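Local structure of carboxypeptidase D (Drosophila melanogaster, 3MN8) at residues Ala98-Gly102 with Asp172-Phe177; Gly102-Arg108 with Gly147-Ser151; Asn144-Tyr148 with Gly164-Ala168; Gln152-Ser158 with Cys308-Ala314. The protein cleaves arginine and lysine from the C-termini of peptides and proteins with a zinc ion, this chain being its first, catalytically active carboxypeptidase domain. One frame throughout, in Å; residues are numbered along the deposited sequence.

Contact 1. Residues Ala98-Gly102 with Asp172-Phe177; sequences ANMHG and DLNRDF. With ZN (zinc ion), chain F; GEM ((2-guanidinoethylmercapto)succinic acid), chain G.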
# COMPACT_ATOMS: atom_id res chain seq x y z
N ALA A 98 6.21 3.95 -4.18
CA ALA A 98 7.34 4.71 -3.65
C ALA A 98 7.61 5.98 -4.46
O ALA A 98 7.00 6.22 -5.50
CB ALA A 98 8.57 3.84 -3.62
N ASN A 99 8.51 6.80 -3.95
CA ASN A 99 9.06 7.94 -4.68
C ASN A 99 8.03 8.90 -5.26
O ASN A 99 8.25 9.45 -6.35
CB ASN A 99 9.98 7.45 -5.81
CG ASN A 99 10.85 8.56 -6.36
OD1 ASN A 99 10.85 8.83 -7.56
ND2 ASN A 99 11.59 9.23 -5.48
N MET A 100 6.93 9.13 -4.54
CA MET A 100 5.95 10.09 -5.03
C MET A 100 6.53 11.48 -4.92
O MET A 100 6.30 12.34 -5.77
CB MET A 100 4.62 9.97 -4.28
CG MET A 100 4.57 10.64 -2.92
SD MET A 100 2.93 10.47 -2.20
CE MET A 100 1.91 10.93 -3.60
N HIS A 101 7.31 11.70 -3.87
CA HIS A 101 8.18 12.86 -3.82
C HIS A 101 9.51 12.40 -4.39
O HIS A 101 10.24 11.61 -3.76
CB HIS A 101 8.31 13.38 -2.39
CG HIS A 101 7.02 13.84 -1.80
ND1 HIS A 101 6.34 13.12 -0.83
CD2 HIS A 101 6.25 14.92 -2.06
CE1 HIS A 101 5.23 13.76 -0.51
NE2 HIS A 101 5.15 14.85 -1.24
N GLY A 102 9.78 12.87 -5.61
CA GLY A 102 10.96 12.49 -6.37
C GLY A 102 12.30 12.51 -5.62
O GLY A 102 13.20 11.74 -5.95
N ASP A 172 2.82 19.45 -5.59
CA ASP A 172 3.04 18.36 -4.64
C ASP A 172 1.96 17.29 -4.80
O ASP A 172 0.81 17.47 -4.38
CB ASP A 172 3.08 18.91 -3.20
CG ASP A 172 3.46 17.85 -2.17
OD1 ASP A 172 3.17 16.64 -2.38
OD2 ASP A 172 4.06 18.24 -1.13
N LEU A 173 2.34 16.17 -5.41
CA LEU A 173 1.38 15.12 -5.71
C LEU A 173 0.67 14.62 -4.45
O LEU A 173 -0.44 14.10 -4.52
CB LEU A 173 2.07 13.97 -6.46
CG LEU A 173 2.60 14.35 -7.85
CD1 LEU A 173 3.41 13.21 -8.46
CD2 LEU A 173 1.45 14.78 -8.77
N ASN A 174 1.30 14.80 -3.29
CA ASN A 174 0.67 14.37 -2.05
C ASN A 174 -0.23 15.46 -1.53
O ASN A 174 -0.60 15.45 -0.36
CB ASN A 174 1.70 13.99 -0.99
CG ASN A 174 1.18 12.94 -0.03
OD1 ASN A 174 0.20 12.23 -0.31
ND2 ASN A 174 1.85 12.81 1.12
N ARG A 175 -0.55 16.42 -2.40
CA ARG A 175 -1.65 17.35 -2.13
C ARG A 175 -2.69 17.33 -3.25
O ARG A 175 -3.67 18.07 -3.20
CB ARG A 175 -1.16 18.78 -1.94
CG ARG A 175 -0.09 18.91 -0.90
CD ARG A 175 -0.47 18.27 0.43
NE ARG A 175 0.51 18.67 1.43
CZ ARG A 175 1.48 17.92 1.94
NH1 ARG A 175 2.29 18.47 2.82
NH2 ARG A 175 1.63 16.65 1.61
N ASP A 176 -2.48 16.48 -4.24
CA ASP A 176 -3.23 16.59 -5.49
C ASP A 176 -4.38 15.60 -5.64
O ASP A 176 -5.12 15.64 -6.63
CB ASP A 176 -2.27 16.46 -6.67
CG ASP A 176 -2.85 17.01 -7.95
OD1 ASP A 176 -3.58 18.02 -7.87
OD2 ASP A 176 -2.59 16.43 -9.02
N PHE A 177 -4.55 14.71 -4.66
CA PHE A 177 -5.61 13.71 -4.71
C PHE A 177 -6.90 14.30 -4.16
O PHE A 177 -6.85 15.24 -3.37
CB PHE A 177 -5.21 12.44 -3.95
CG PHE A 177 -4.18 11.58 -4.67
CD1 PHE A 177 -2.82 11.95 -4.69
CD2 PHE A 177 -4.55 10.43 -5.34
CE1 PHE A 177 -1.88 11.18 -5.36
CE2 PHE A 177 -3.62 9.66 -6.01
CZ PHE A 177 -2.28 10.03 -6.02
ZN ZN F . 7.36 12.53 0.96
C8 GEM G . 4.34 14.11 4.41
S7 GEM G . 3.38 12.65 4.17
C6 GEM G . 3.58 11.86 5.74
C5 GEM G . 3.21 12.75 6.93
N3 GEM G . 1.77 12.94 6.91
C1 GEM G . 1.06 13.78 7.65
N4 GEM G . -0.26 13.84 7.52
N2 GEM G . 1.67 14.56 8.53
C9 GEM G . 4.07 15.02 3.25
O14 GEM G . 3.36 14.59 2.31
O15 GEM G . 4.56 16.18 3.25
C10 GEM G . 5.84 13.83 4.59
C11 GEM G . 6.59 13.31 3.37
O12 GEM G . 7.32 12.30 3.53
O13 GEM G . 6.50 13.91 2.27
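Asp172 OD1 is gripped by two donors. His101 NE2 donates to Asp172 OD1 at 2.9 Å from the syn side, though tilted out of the carboxylate plane, and the imidazole stands nearly perpendicular to that plane (88°). The backbone N of Asn174 takes the anti side of OD1 and closes an Asx turn. OD2 is held by a salt bridge to Arg165, so the carboxylate is fixed at both oxygens. Through its other ring nitrogen His101 binds the zinc ion, ND1 to metal 2.1 Å, where Glu104 and His217 are the other protein ligands. His101 CG stands beside the backbone N and anti to the carbonyl carbon (chi1 -62°), and from there the ring spans the gap between metal and carboxylate.

Next to it, Met100 crosses Asn174 at about a right angle, its SD 3.7 Å from Asn174 CG, and its bent end carries CE to Leu173 CB and the ring of Phe177. Asn174 ND2 donates to O14 of the bound inhibitor (2-guanidinoethylmercapto)succinic acid at 2.6 Å. Arg175 NH2 meets the same O14 at 2.8 Å, close to the guanidinium plane, while NH1 makes a longer bond to O15. Asp172 thus acts as a second-shell residue orienting a zinc ligand, and its negative charge would be expected to make the imidazole a stronger donor to the metal, while Asn174 and Arg175 present their N-H groups to the inhibitor's carboxylate.

Contact 2. Residues Gly102-Arg108 with Gly147-Ser151; sequences GDETVGR and GYALS. With ZN (zinc ion), chain F; GEM ((2-guanidinoethylmercapto)succinic acid), chain G.
The guanidinium of Arg108 lies flat over one face of the Tyr148 ring, the planes only 12° apart and the centres separated by 3.5 Å, a stacked cation-pi pair. NH2 sits above the CD2 side and NH1 above the CE2 side. Arg108 first runs out with CG opposite the backbone N (chi1 159°), then bends at chi3 (-86°), and that bend lays the flat group on the ring. The two side chains cross at about a right angle even though their planar ends are nearly parallel. At the ring's edge, Thr105 CG2 approaches Tyr148 CE1 at 4.1 Å and Gly102 O lies in the ring plane. A leucine in place of Tyr148 would probably leave the arginine's charge without its aromatic face and open a gap beside Thr105.

Beside the ring the backbones close up: Gly102 CA is 3.6 Å from Tyr148 N, a spacing that has no place for a side chain on Gly102. Ser151 OG donates to Gly147 O and rests against Asp103 CB at 3.4 Å, while Asp103 OD1 is hydrogen-bonded to Ser158 OG. Glu104 points away from this packing and binds the zinc ion through OE1 and OE2. With His101 three residues back in the same loop, this is the HxxE zinc-binding motif of M14 metallocarboxypeptidases.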
# COMPACT_ATOMS: atom_id res chain seq x y z
N GLY A 102 9.78 12.87 -5.61
CA GLY A 102 10.96 12.49 -6.37
C GLY A 102 12.30 12.51 -5.62
O GLY A 102 13.20 11.74 -5.95
N ASP A 103 12.44 13.39 -4.64
CA ASP A 103 13.68 13.48 -3.88
C ASP A 103 13.73 12.54 -2.67
O ASP A 103 14.73 12.47 -1.96
CB ASP A 103 13.94 14.92 -3.44
CG ASP A 103 12.69 15.60 -2.89
OD1 ASP A 103 12.69 16.84 -2.81
OD2 ASP A 103 11.72 14.90 -2.52
N GLU A 104 12.64 11.82 -2.43
CA GLU A 104 12.59 10.80 -1.38
C GLU A 104 12.72 9.44 -2.04
O GLU A 104 11.74 8.87 -2.54
CB GLU A 104 11.27 10.89 -0.61
CG GLU A 104 11.01 12.26 0.01
CD GLU A 104 9.60 12.36 0.54
OE1 GLU A 104 8.94 11.31 0.61
OE2 GLU A 104 9.16 13.48 0.87
N THR A 105 13.95 8.92 -2.02
CA THR A 105 14.39 7.91 -2.98
C THR A 105 14.58 6.48 -2.46
O THR A 105 14.53 5.54 -3.23
CB THR A 105 15.72 8.39 -3.61
OG1 THR A 105 16.70 8.60 -2.58
CG2 THR A 105 15.51 9.70 -4.36
N VAL A 106 14.83 6.30 -1.16
CA VAL A 106 15.13 4.97 -0.63
C VAL A 106 14.02 3.95 -0.96
O VAL A 106 14.29 2.85 -1.47
CB VAL A 106 15.41 5.01 0.90
CG1 VAL A 106 15.73 3.61 1.45
CG2 VAL A 106 16.54 5.98 1.22
N GLY A 107 12.77 4.31 -0.68
CA GLY A 107 11.64 3.44 -0.98
C GLY A 107 11.70 2.95 -2.41
O GLY A 107 11.45 1.76 -2.70
N ARG A 108 12.02 3.87 -3.32
CA ARG A 108 12.22 3.54 -4.72
C ARG A 108 13.07 2.29 -4.85
O ARG A 108 12.63 1.27 -5.38
CB ARG A 108 12.89 4.70 -5.48
CG ARG A 108 13.56 4.25 -6.75
CD ARG A 108 14.33 5.36 -7.46
NE ARG A 108 13.46 6.13 -8.33
CZ ARG A 108 13.46 6.14 -9.67
NH1 ARG A 108 14.31 5.41 -10.38
NH2 ARG A 108 12.58 6.91 -10.29
N GLY A 147 9.91 14.06 -11.20
CA GLY A 147 10.36 14.63 -9.95
C GLY A 147 11.72 14.09 -9.60
O GLY A 147 12.62 14.83 -9.19
N TYR A 148 11.87 12.78 -9.80
CA TYR A 148 13.12 12.09 -9.52
C TYR A 148 14.25 12.63 -10.38
O TYR A 148 15.26 13.13 -9.88
CB TYR A 148 12.94 10.60 -9.75
CG TYR A 148 14.22 9.80 -9.65
CD1 TYR A 148 14.85 9.60 -8.43
CD2 TYR A 148 14.79 9.21 -10.78
CE1 TYR A 148 16.02 8.86 -8.32
CE2 TYR A 148 15.96 8.47 -10.68
CZ TYR A 148 16.56 8.30 -9.44
OH TYR A 148 17.71 7.56 -9.33
N ALA A 149 14.06 12.54 -11.70
CA ALA A 149 15.01 13.07 -12.67
C ALA A 149 15.54 14.46 -12.30
O ALA A 149 16.67 14.79 -12.62
CB ALA A 149 14.38 13.11 -14.06
N LEU A 150 14.72 15.26 -11.63
CA LEU A 150 15.13 16.62 -11.28
C LEU A 150 15.82 16.70 -9.91
O LEU A 150 16.33 17.75 -9.52
CB LEU A 150 13.94 17.59 -11.34
CG LEU A 150 13.42 17.84 -12.76
CD1 LEU A 150 11.95 18.15 -12.75
CD2 LEU A 150 14.18 18.97 -13.44
N SER A 151 15.86 15.57 -9.20
CA SER A 151 16.47 15.51 -7.87
C SER A 151 17.97 15.13 -7.88
O SER A 151 18.45 14.54 -8.85
CB SER A 151 15.68 14.56 -6.96
OG SER A 151 14.34 15.00 -6.80
ZN ZN F . 7.36 12.53 0.96
C8 GEM G . 4.34 14.11 4.41
S7 GEM G . 3.38 12.65 4.17
C6 GEM G . 3.58 11.86 5.74
C5 GEM G . 3.21 12.75 6.93
N3 GEM G . 1.77 12.94 6.91
C1 GEM G . 1.06 13.78 7.65
N4 GEM G . -0.26 13.84 7.52
N2 GEM G . 1.67 14.56 8.53
C9 GEM G . 4.07 15.02 3.25
O14 GEM G . 3.36 14.59 2.31
O15 GEM G . 4.56 16.18 3.25
C10 GEM G . 5.84 13.83 4.59
C11 GEM G . 6.59 13.31 3.37
O12 GEM G . 7.32 12.30 3.53
O13 GEM G . 6.50 13.91 2.27

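Contact 3. Residues Asn144-Tyr148 with Gly164-Ala168; sequences NPDGY and GRGNA. With GEM ((2-guanidinoethylmercapto)succinic acid), chain G.
Asn144 puts its side-chain amide between the start of helix 145-149 and the loop at Gly164-Ala168, and it is the N-cap of that helix. Its CG lies anti to the backbone N (chi1 -174°), which turns the amide oxygen back to the helix, where Asn144 OD1 accepts from Gly147 N at 2.6 Å with the donor well above the carbonyl plane. The amide nitrogen faces the loop instead: a weak but straight bond runs from Asn144 ND2 to Gly166 O at 3.3 Å, and the same nitrogen is also bonded to Met100 O. OD1 further packs against Asn167 CA and CB, the two asparagine amides standing 70° apart.

Asp146 follows, with its CB and OD2 against the Ala168 methyl. Its polar end is turned to other partners, OD1 to Ser69 and Arg73 and OD2 to the backbone N of Glu71.

At Gly147 the helix comes closest to the loop. A side chain there would run into the carbonyls of Gly164 and Gly166 and into the amide of Asn144 itself. Gly147 O is brought near Gly164 O, and Gly164 CA makes a CA-H...O contact with it; Gly164 has a backbone conformation suited to glycine.

Between Gly164 and Gly166 the loop sends Arg165 away from the helix and into the active site. Its side chain, extended from CG to NE, bridges both carboxylates of the bound inhibitor: Arg165 NH1 donates to O13, and Arg165 NH2 donates to O15 at 2.8 Å.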
# COMPACT_ATOMS: atom_id res chain seq x y z
N ASN A 144 6.78 9.33 -9.42
CA ASN A 144 7.20 10.65 -9.86
C ASN A 144 8.58 10.63 -10.52
O ASN A 144 9.58 11.09 -9.93
CB ASN A 144 7.17 11.62 -8.69
CG ASN A 144 7.46 13.04 -9.12
OD1 ASN A 144 7.53 13.34 -10.32
ND2 ASN A 144 7.62 13.93 -8.15
N PRO A 145 8.65 10.10 -11.75
CA PRO A 145 9.88 10.01 -12.54
C PRO A 145 10.45 11.40 -12.84
O PRO A 145 11.67 11.62 -12.79
CB PRO A 145 9.43 9.36 -13.86
CG PRO A 145 8.02 8.89 -13.63
CD PRO A 145 7.45 9.69 -12.52
N ASP A 146 9.56 12.32 -13.18
CA ASP A 146 9.96 13.65 -13.57
C ASP A 146 10.54 14.33 -12.35
O ASP A 146 11.53 15.06 -12.43
CB ASP A 146 8.76 14.43 -14.13
CG ASP A 146 8.28 13.89 -15.48
OD1 ASP A 146 8.71 12.79 -15.89
OD2 ASP A 146 7.48 14.57 -16.15
N GLY A 147 9.91 14.06 -11.20
CA GLY A 147 10.36 14.63 -9.95
C GLY A 147 11.72 14.09 -9.60
O GLY A 147 12.62 14.83 -9.19
N TYR A 148 11.87 12.78 -9.80
CA TYR A 148 13.12 12.09 -9.52
C TYR A 148 14.25 12.63 -10.38
O TYR A 148 15.26 13.13 -9.88
CB TYR A 148 12.94 10.60 -9.75
CG TYR A 148 14.22 9.80 -9.65
CD1 TYR A 148 14.85 9.60 -8.43
CD2 TYR A 148 14.79 9.21 -10.78
CE1 TYR A 148 16.02 8.86 -8.32
CE2 TYR A 148 15.96 8.47 -10.68
CZ TYR A 148 16.56 8.30 -9.44
OH TYR A 148 17.71 7.56 -9.33
N GLY A 164 12.10 18.88 -7.53
CA GLY A 164 12.33 17.44 -7.47
C GLY A 164 11.28 16.74 -6.62
O GLY A 164 10.90 15.61 -6.90
N ARG A 165 10.82 17.43 -5.58
CA ARG A 165 9.80 16.88 -4.70
C ARG A 165 8.49 16.78 -5.47
O ARG A 165 7.90 15.70 -5.56
CB ARG A 165 9.65 17.75 -3.44
CG ARG A 165 8.57 17.28 -2.47
CD ARG A 165 8.50 18.14 -1.21
NE ARG A 165 7.18 18.08 -0.58
CZ ARG A 165 6.88 17.30 0.45
NH1 ARG A 165 7.80 16.50 0.97
NH2 ARG A 165 5.66 17.32 0.97
N GLY A 166 8.03 17.89 -6.03
CA GLY A 166 6.80 17.90 -6.80
C GLY A 166 7.11 17.41 -8.20
O GLY A 166 8.26 17.10 -8.49
N ASN A 167 6.09 17.34 -9.06
CA ASN A 167 6.32 16.86 -10.42
C ASN A 167 6.98 17.93 -11.27
O ASN A 167 7.62 18.85 -10.75
CB ASN A 167 5.04 16.30 -11.07
CG ASN A 167 4.00 17.37 -11.39
OD1 ASN A 167 4.22 18.56 -11.18
ND2 ASN A 167 2.85 16.93 -11.90
N ALA A 168 6.85 17.81 -12.59
CA ALA A 168 7.53 18.74 -13.49
C ALA A 168 6.88 20.11 -13.47
O ALA A 168 7.51 21.10 -13.85
CB ALA A 168 7.58 18.17 -14.91
C8 GEM G . 4.34 14.11 4.41
S7 GEM G . 3.38 12.65 4.17
C6 GEM G . 3.58 11.86 5.74
C5 GEM G . 3.21 12.75 6.93
N3 GEM G . 1.77 12.94 6.91
C1 GEM G . 1.06 13.78 7.65
N4 GEM G . -0.26 13.84 7.52
N2 GEM G . 1.67 14.56 8.53
C9 GEM G . 4.07 15.02 3.25
O14 GEM G . 3.36 14.59 2.31
O15 GEM G . 4.56 16.18 3.25
C10 GEM G . 5.84 13.83 4.59
C11 GEM G . 6.59 13.31 3.37
O12 GEM G . 7.32 12.30 3.53
O13 GEM G . 6.50 13.91 2.27

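Contact 4. Residues Gln152-Ser158 with Cys308-Ala314; sequences QEGNCES and CCKYPAA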
# COMPACT_ATOMS: atom_id res chain seq x y z
N GLN A 152 18.69 15.48 -6.81
CA GLN A 152 20.13 15.24 -6.74
C GLN A 152 20.55 14.24 -5.67
O GLN A 152 20.47 14.53 -4.47
CB GLN A 152 20.86 16.56 -6.49
CG GLN A 152 22.37 16.40 -6.29
CD GLN A 152 23.05 17.71 -5.97
OE1 GLN A 152 24.20 17.73 -5.53
NE2 GLN A 152 22.35 18.81 -6.19
N GLU A 153 21.02 13.08 -6.11
CA GLU A 153 21.51 12.07 -5.18
C GLU A 153 22.46 12.69 -4.16
O GLU A 153 23.38 13.43 -4.53
CB GLU A 153 22.22 10.94 -5.93
CG GLU A 153 22.75 9.85 -5.02
CD GLU A 153 23.50 8.78 -5.78
OE1 GLU A 153 24.29 8.04 -5.14
OE2 GLU A 153 23.29 8.67 -7.01
N GLY A 154 22.24 12.39 -2.89
CA GLY A 154 23.09 12.92 -1.82
C GLY A 154 22.34 13.91 -0.95
O GLY A 154 22.66 14.07 0.22
N ASN A 155 21.33 14.56 -1.52
CA ASN A 155 20.55 15.54 -0.78
C ASN A 155 19.64 14.97 0.31
O ASN A 155 18.51 14.53 0.04
CB ASN A 155 19.74 16.40 -1.75
CG ASN A 155 20.46 17.68 -2.12
OD1 ASN A 155 20.30 18.22 -3.22
ND2 ASN A 155 21.27 18.18 -1.19
N CYS A 156 20.12 14.97 1.55
CA CYS A 156 19.29 14.57 2.67
C CYS A 156 18.09 15.51 2.76
O CYS A 156 16.96 15.08 3.02
CB CYS A 156 20.09 14.57 3.97
SG CYS A 156 21.25 13.19 4.12
N GLU A 157 18.35 16.79 2.54
CA GLU A 157 17.28 17.79 2.48
C GLU A 157 16.90 18.12 1.03
O GLU A 157 17.75 18.13 0.14
CB GLU A 157 17.70 19.07 3.21
CG GLU A 157 17.75 18.93 4.73
CD GLU A 157 19.17 18.80 5.26
OE1 GLU A 157 19.82 19.85 5.46
OE2 GLU A 157 19.62 17.66 5.48
N SER A 158 15.62 18.40 0.81
CA SER A 158 15.12 18.71 -0.52
C SER A 158 15.79 19.97 -1.06
O SER A 158 16.51 20.66 -0.34
CB SER A 158 13.60 18.87 -0.49
OG SER A 158 13.07 19.06 -1.79
N CYS A 308 16.04 9.46 7.40
CA CYS A 308 16.17 10.86 7.78
C CYS A 308 16.66 11.64 6.58
O CYS A 308 16.18 12.74 6.30
CB CYS A 308 17.15 11.01 8.94
SG CYS A 308 16.47 10.50 10.52
N CYS A 309 17.62 11.06 5.87
CA CYS A 309 18.09 11.65 4.62
C CYS A 309 17.20 11.27 3.43
O CYS A 309 17.07 10.09 3.07
CB CYS A 309 19.53 11.23 4.34
SG CYS A 309 20.19 11.99 2.86
N LYS A 310 16.57 12.28 2.83
CA LYS A 310 15.64 12.04 1.73
C LYS A 310 16.29 11.26 0.58
O LYS A 310 15.73 10.28 0.10
CB LYS A 310 15.07 13.37 1.22
CG LYS A 310 14.23 14.11 2.24
CD LYS A 310 13.62 15.39 1.67
CE LYS A 310 12.32 15.76 2.43
NZ LYS A 310 11.57 16.92 1.85
N TYR A 311 17.47 11.71 0.16
CA TYR A 311 18.18 11.10 -0.96
C TYR A 311 19.60 10.69 -0.56
O TYR A 311 20.54 11.42 -0.84
CB TYR A 311 18.28 12.09 -2.13
CG TYR A 311 18.46 11.45 -3.50
CD1 TYR A 311 17.96 12.07 -4.64
CD2 TYR A 311 19.11 10.24 -3.66
CE1 TYR A 311 18.10 11.51 -5.90
CE2 TYR A 311 19.26 9.66 -4.92
CZ TYR A 311 18.75 10.31 -6.04
OH TYR A 311 18.89 9.76 -7.29
N PRO A 312 19.75 9.53 0.10
CA PRO A 312 21.09 9.12 0.55
C PRO A 312 21.90 8.55 -0.61
O PRO A 312 21.40 8.51 -1.74
CB PRO A 312 20.80 8.02 1.59
CG PRO A 312 19.27 7.99 1.76
CD PRO A 312 18.70 8.58 0.51
N ALA A 313 23.13 8.14 -0.33
CA ALA A 313 24.01 7.57 -1.36
C ALA A 313 23.82 6.07 -1.47
O ALA A 313 23.40 5.41 -0.52
CB ALA A 313 25.48 7.90 -1.06
N ALA A 314 24.13 5.53 -2.65
CA ALA A 314 23.94 4.11 -2.93
C ALA A 314 24.45 3.17 -1.83
O ALA A 314 23.76 2.23 -1.44
CB ALA A 314 24.57 3.77 -4.27
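Three backbone hydrogen bonds and a disulfide tie Gln152-Ser158 to Cys308-Ala314. Lys310 N donates to Cys156 O at 2.8 Å. Tyr311 N donates to Asn155 O at 3.0 Å, and Tyr311 O in return accepts from Gly154 N at 2.8 Å. Gly154 and Asn155 both face Tyr311, a G1 beta bulge, and the type II turn from Gln152 is closed by Asn155 N to Gln152 O. Pro312 O is satisfied by the hydroxyl of Tyr40. Beside the bulge, the SG atoms of Cys156 and Cys309 are joined covalently with a chi3 of -99°.

Tyr311 CG is anti to its own N (chi1 -156°), which carries the ring against the turn so that Glu153 packs over one face, modelled too tightly for the exact spacing to be trusted. An alanine in place of Tyr311 is likely to strip the turn of the ring that Glu153 rests on. Lys310 extends past Cys156 O until NZ approaches Ser158 CB, and Ser158 OG is satisfied by Asp103.

The contact lies at the surface, joining the loop that follows helix 145-149 to the one between strand 300-305 and helix 317-333; Lys310 also pairs through its backbone with Thr105, just before helix 106-121.

Contacts 1, 2 and 3 are buried and crowd round the active site, whereas contact 4 lies at the surface. Contacts 1 and 2 share Gly102 and supply zinc ligands from a single loop; contacts 2 and 3 share Gly147 and Tyr148 of helix 145-149. Arg165 of contact 3 ties the inner group together, with salt bridges to Asp172 of contact 1 and Glu104 of contact 2. Charged and metal-bound groups dominate contact 1, a flat stack and close glycine packing contact 2, and helix capping contact 3. Contact 4 relies on backbone bonds and a disulfide, and reaches inward through Ser158 to Asp103 and through Tyr311 to Tyr148.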